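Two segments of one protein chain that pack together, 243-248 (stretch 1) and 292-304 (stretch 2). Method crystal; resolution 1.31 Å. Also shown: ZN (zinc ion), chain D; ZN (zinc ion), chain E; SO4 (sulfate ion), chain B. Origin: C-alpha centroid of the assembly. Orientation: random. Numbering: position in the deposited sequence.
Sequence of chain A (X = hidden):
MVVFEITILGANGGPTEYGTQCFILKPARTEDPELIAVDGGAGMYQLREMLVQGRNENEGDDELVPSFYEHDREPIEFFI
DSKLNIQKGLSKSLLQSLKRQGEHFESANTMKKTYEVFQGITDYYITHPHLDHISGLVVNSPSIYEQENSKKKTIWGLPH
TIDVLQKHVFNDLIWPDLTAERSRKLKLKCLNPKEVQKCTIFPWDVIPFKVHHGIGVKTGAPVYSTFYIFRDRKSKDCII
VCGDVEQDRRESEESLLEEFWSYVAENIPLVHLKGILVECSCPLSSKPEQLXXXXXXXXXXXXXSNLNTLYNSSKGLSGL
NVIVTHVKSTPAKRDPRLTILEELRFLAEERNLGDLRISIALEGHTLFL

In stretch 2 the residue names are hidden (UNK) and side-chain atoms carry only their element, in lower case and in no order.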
# COMPACT_ATOMS: atom_id res chain seq x y z
N GLY A 243 3.70 -17.80 -5.00
CA GLY A 243 2.54 -17.08 -4.50
C GLY A 243 1.91 -17.79 -3.31
O GLY A 243 2.28 -18.94 -3.00
N ASP A 244 0.94 -17.13 -2.68
CA ASP A 244 0.23 -17.67 -1.51
C ASP A 244 -0.32 -19.05 -1.89
O ASP A 244 -0.71 -19.27 -3.05
CB ASP A 244 -0.97 -16.79 -1.08
CG ASP A 244 -0.63 -15.30 -0.79
OD1 ASP A 244 0.62 -15.02 -0.85
OD2 ASP A 244 -1.63 -14.44 -0.55
N VAL A 245 -0.37 -19.97 -0.94
CA VAL A 245 -0.70 -21.35 -1.25
C VAL A 245 -1.18 -22.09 -0.00
O VAL A 245 -0.76 -21.78 1.12
CB VAL A 245 0.52 -22.07 -1.90
CG1 VAL A 245 1.68 -22.18 -0.91
CG2 VAL A 245 0.15 -23.45 -2.44
N GLU A 246 -2.05 -23.07 -0.22
CA GLU A 246 -2.46 -24.03 0.80
C GLU A 246 -2.27 -25.44 0.27
O GLU A 246 -2.17 -25.66 -0.95
CB GLU A 246 -3.92 -23.80 1.21
CG GLU A 246 -4.90 -24.00 0.07
CD GLU A 246 -6.35 -23.90 0.50
OE1 GLU A 246 -7.21 -24.08 -0.38
OE2 GLU A 246 -6.62 -23.65 1.70
N GLN A 247 -2.20 -26.41 1.18
CA GLN A 247 -2.16 -27.82 0.81
C GLN A 247 -3.35 -28.20 -0.07
O GLN A 247 -4.44 -27.65 0.08
CB GLN A 247 -2.13 -28.68 2.08
CG GLN A 247 -2.21 -30.19 1.88
CD GLN A 247 -2.41 -30.96 3.18
OE1 GLN A 247 -1.83 -32.03 3.37
NE2 GLN A 247 -3.24 -30.43 4.07
N ASP A 248 -3.14 -29.13 -1.00
CA ASP A 248 -4.24 -29.69 -1.79
C ASP A 248 -5.14 -30.61 -0.96
O ASP A 248 -4.68 -31.23 -0.01
CB ASP A 248 -3.69 -30.49 -2.98
CG ASP A 248 -2.79 -29.66 -3.88
OD1 ASP A 248 -3.12 -28.49 -4.17
OD2 ASP A 248 -1.77 -30.20 -4.31
N UNK A 292 -6.87 -19.88 6.57
CA UNK A 292 -7.55 -20.23 5.31
C UNK A 292 -6.78 -19.73 4.08
O UNK A 292 -6.46 -18.54 3.97
c UNK A 292 -8.99 -19.69 5.26
c UNK A 292 -10.76 -19.50 7.06
c UNK A 292 -10.06 -21.69 6.39
c UNK A 292 -11.65 -20.05 7.97
c UNK A 292 -9.95 -20.30 6.26
c UNK A 292 -10.95 -22.26 7.30
c UNK A 292 -11.73 -21.43 8.09
o UNK A 292 -12.62 -21.99 8.99
N UNK A 293 -6.48 -20.67 3.18
CA UNK A 293 -5.76 -20.37 1.94
C UNK A 293 -4.25 -20.28 2.07
O UNK A 293 -3.57 -19.97 1.09
N UNK A 294 -3.72 -20.61 3.25
CA UNK A 294 -2.31 -20.41 3.58
C UNK A 294 -1.68 -21.62 4.21
O UNK A 294 -2.35 -22.64 4.43
c UNK A 294 -3.52 -16.98 4.11
c UNK A 294 -2.37 -16.24 2.41
n UNK A 294 -1.83 -17.41 2.78
c UNK A 294 -2.16 -19.20 4.50
c UNK A 294 -2.51 -17.89 3.84
n UNK A 294 -3.40 -15.97 3.22
N UNK A 295 -0.38 -21.50 4.50
CA UNK A 295 0.37 -22.54 5.20
C UNK A 295 0.66 -22.17 6.64
O UNK A 295 0.78 -20.99 7.00
c UNK A 295 0.83 -24.63 2.89
c UNK A 295 3.02 -23.51 2.46
c UNK A 295 1.69 -22.83 4.47
c UNK A 295 1.62 -23.33 3.02
N UNK A 296 0.77 -23.21 7.47
CA UNK A 296 1.37 -23.13 8.80
C UNK A 296 2.59 -24.06 8.78
O UNK A 296 2.81 -24.75 7.79
o UNK A 296 0.30 -24.98 9.88
c UNK A 296 0.37 -23.57 9.86
N UNK A 297 3.38 -24.08 9.87
CA UNK A 297 4.63 -24.85 9.78
C UNK A 297 4.47 -26.34 9.49
O UNK A 297 5.30 -26.90 8.77
c UNK A 297 4.82 -23.23 11.50
c UNK A 297 3.37 -23.25 11.09
c UNK A 297 5.30 -24.60 11.13
N UNK A 298 3.41 -26.96 10.00
CA UNK A 298 3.20 -28.38 9.73
C UNK A 298 2.89 -28.61 8.25
O UNK A 298 3.40 -29.55 7.65
c UNK A 298 2.13 -29.01 10.66
c UNK A 298 0.78 -28.31 10.53
c UNK A 298 3.29 -31.29 10.65
c UNK A 298 2.00 -30.52 10.42
N UNK A 299 2.08 -27.74 7.65
CA UNK A 299 1.74 -27.90 6.24
C UNK A 299 2.93 -27.61 5.32
O UNK A 299 3.15 -28.33 4.34
c UNK A 299 -2.37 -27.08 8.35
c UNK A 299 -0.72 -27.48 6.62
c UNK A 299 -1.37 -28.68 6.31
c UNK A 299 0.52 -27.06 5.87
o UNK A 299 -4.12 -28.64 8.72
c UNK A 299 -1.23 -26.70 7.65
c UNK A 299 -3.00 -28.27 8.03
c UNK A 299 -2.51 -29.07 7.01
N UNK A 300 3.72 -26.59 5.65
CA UNK A 300 4.90 -26.30 4.86
C UNK A 300 5.92 -27.46 4.97
O UNK A 300 6.46 -27.91 3.96
c UNK A 300 5.55 -24.97 5.24
c UNK A 300 6.73 -24.71 2.99
c UNK A 300 6.86 -24.64 4.51
c UNK A 300 7.39 -23.28 4.91
N UNK A 301 6.17 -27.93 6.19
CA UNK A 301 7.08 -29.06 6.36
C UNK A 301 6.57 -30.31 5.64
O UNK A 301 7.35 -31.05 5.04
c UNK A 301 7.41 -29.32 7.86
c UNK A 301 8.09 -30.67 8.06
c UNK A 301 8.28 -28.19 8.43
c UNK A 301 9.68 -28.09 7.86
N UNK A 302 5.25 -30.53 5.63
CA UNK A 302 4.70 -31.67 4.89
C UNK A 302 4.99 -31.56 3.39
O UNK A 302 5.32 -32.57 2.74
o UNK A 302 3.71 -32.84 7.21
n UNK A 302 1.56 -32.36 6.80
c UNK A 302 2.84 -32.38 6.47
c UNK A 302 3.19 -31.81 5.10
N UNK A 303 4.88 -30.36 2.84
CA UNK A 303 5.21 -30.13 1.44
C UNK A 303 6.68 -30.38 1.15
O UNK A 303 7.02 -31.06 0.17
o UNK A 303 3.01 -29.99 -0.90
c UNK A 303 4.77 -28.73 0.98
c UNK A 303 3.26 -28.51 0.97
o UNK A 303 1.39 -29.95 0.57
c UNK A 303 2.50 -29.56 0.16
N UNK A 304 7.55 -29.85 2.00
CA UNK A 304 8.99 -30.08 1.85
C UNK A 304 9.35 -31.56 2.02
O UNK A 304 10.23 -32.07 1.32
c UNK A 304 9.78 -29.19 2.81
c UNK A 304 10.29 -27.29 1.24
c UNK A 304 9.66 -27.69 2.57
c UNK A 304 10.29 -26.93 3.72
ZN ZN D . -3.66 -14.04 -1.38
ZN ZN E . -1.08 -12.50 0.06
S SO4 B . -3.99 -13.14 1.79
O1 SO4 B . -4.63 -11.83 1.50
O2 SO4 B . -4.46 -13.61 3.13
O3 SO4 B . -4.33 -14.14 0.73
O4 SO4 B . -2.53 -12.90 1.85
O HOH W 1 -2.47 -25.53 4.00
O HOH W 2 -0.75 -30.81 -0.80
O HOH W 3 -2.92 -12.40 -0.76

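Position 292 carries one carbon leading to a six-carbon ring that bears one oxygen. No atom of this side chain comes within 5 Å of stretch 1, and its CA-to-CB bond points away. It is Tyr-292.

Position 293 has no side-chain atoms, and its phi of 82° by itself favours glycine. Its N lies 3.3 Å from Glu-246 OE2, a weak hydrogen bond with an N-H...O angle of 127°. This is Gly-293.

Position 294 has one carbon, then a five-membered ring of three carbons and two nitrogens, hence His-294. Although CB points away, chi1 of -67° and chi2 of -62° bring the ring back, placing Asp-244 OD2 3.5 Å from CE1, at the ring edge. NE2 donates to sulfate O2 at 2.6 Å and 161°.

At 295, four carbons fork at the second: Leu-295. Its CD1 meets Val-245 CG1 at 3.9 Å, and its CD2 is 3.9 Å from Glu-246 CA.

Position 296 has one carbon and one oxygen, out of reach of stretch 1. It is Ser-296, the N-cap residue, whose O accepts from the backbone N of position 300 at 3.0 Å.

Position 297 closes three carbons onto its own N: Pro-297, opening the helix. At 298, four carbons fork at the first, with one arm two carbons long; this is Ile-298, also remote.

Position 299 again shows one carbon and a six-carbon ring with an oxygen. Tyr-299 points toward stretch 1, where Gln-247 NE2 approaches CE1 obliquely at 3.3 Å.

Position 300 has four carbons forked at the second, Leu-300; position 301 has four forked at the first, one arm longer, Ile-301. Neither reaches stretch 1.

Position 302 has two carbons, the second carrying one oxygen and one nitrogen. The CA-to-CB bond of Asn-302 points toward stretch 1, but its ND2 stays 4.8 Å from Gln-247 OE1.

Position 303 has three carbons ending in two oxygens: Glu-303. Its OE2 lies 3.8 Å from Gln-247 CG and accepts from water 2 at 2.7 Å; that water accepts from Asp-248 N at 2.9 Å.

Position 304, four carbons forked at the second, is Leu-304, beyond reach.

The contact buries 459 Å² with one weak direct hydrogen bond. Val-245 O accepts a CA-H...O contact from His-294 CA (3.2 Å); its approach to Leu-295 N (3.4 Å) has a poor angle. Water 1 joins the backbones, accepting from Gln-247 N (3.0 Å) and donating to His-294 O (2.9 Å). Asp-244 OD2 bridges both zinc ions, at 2.2 and 2.1 Å, and the sulfate coordinating them links that site to His-294.

Stretch 2 (292-304) YGHLSPIYLINEL
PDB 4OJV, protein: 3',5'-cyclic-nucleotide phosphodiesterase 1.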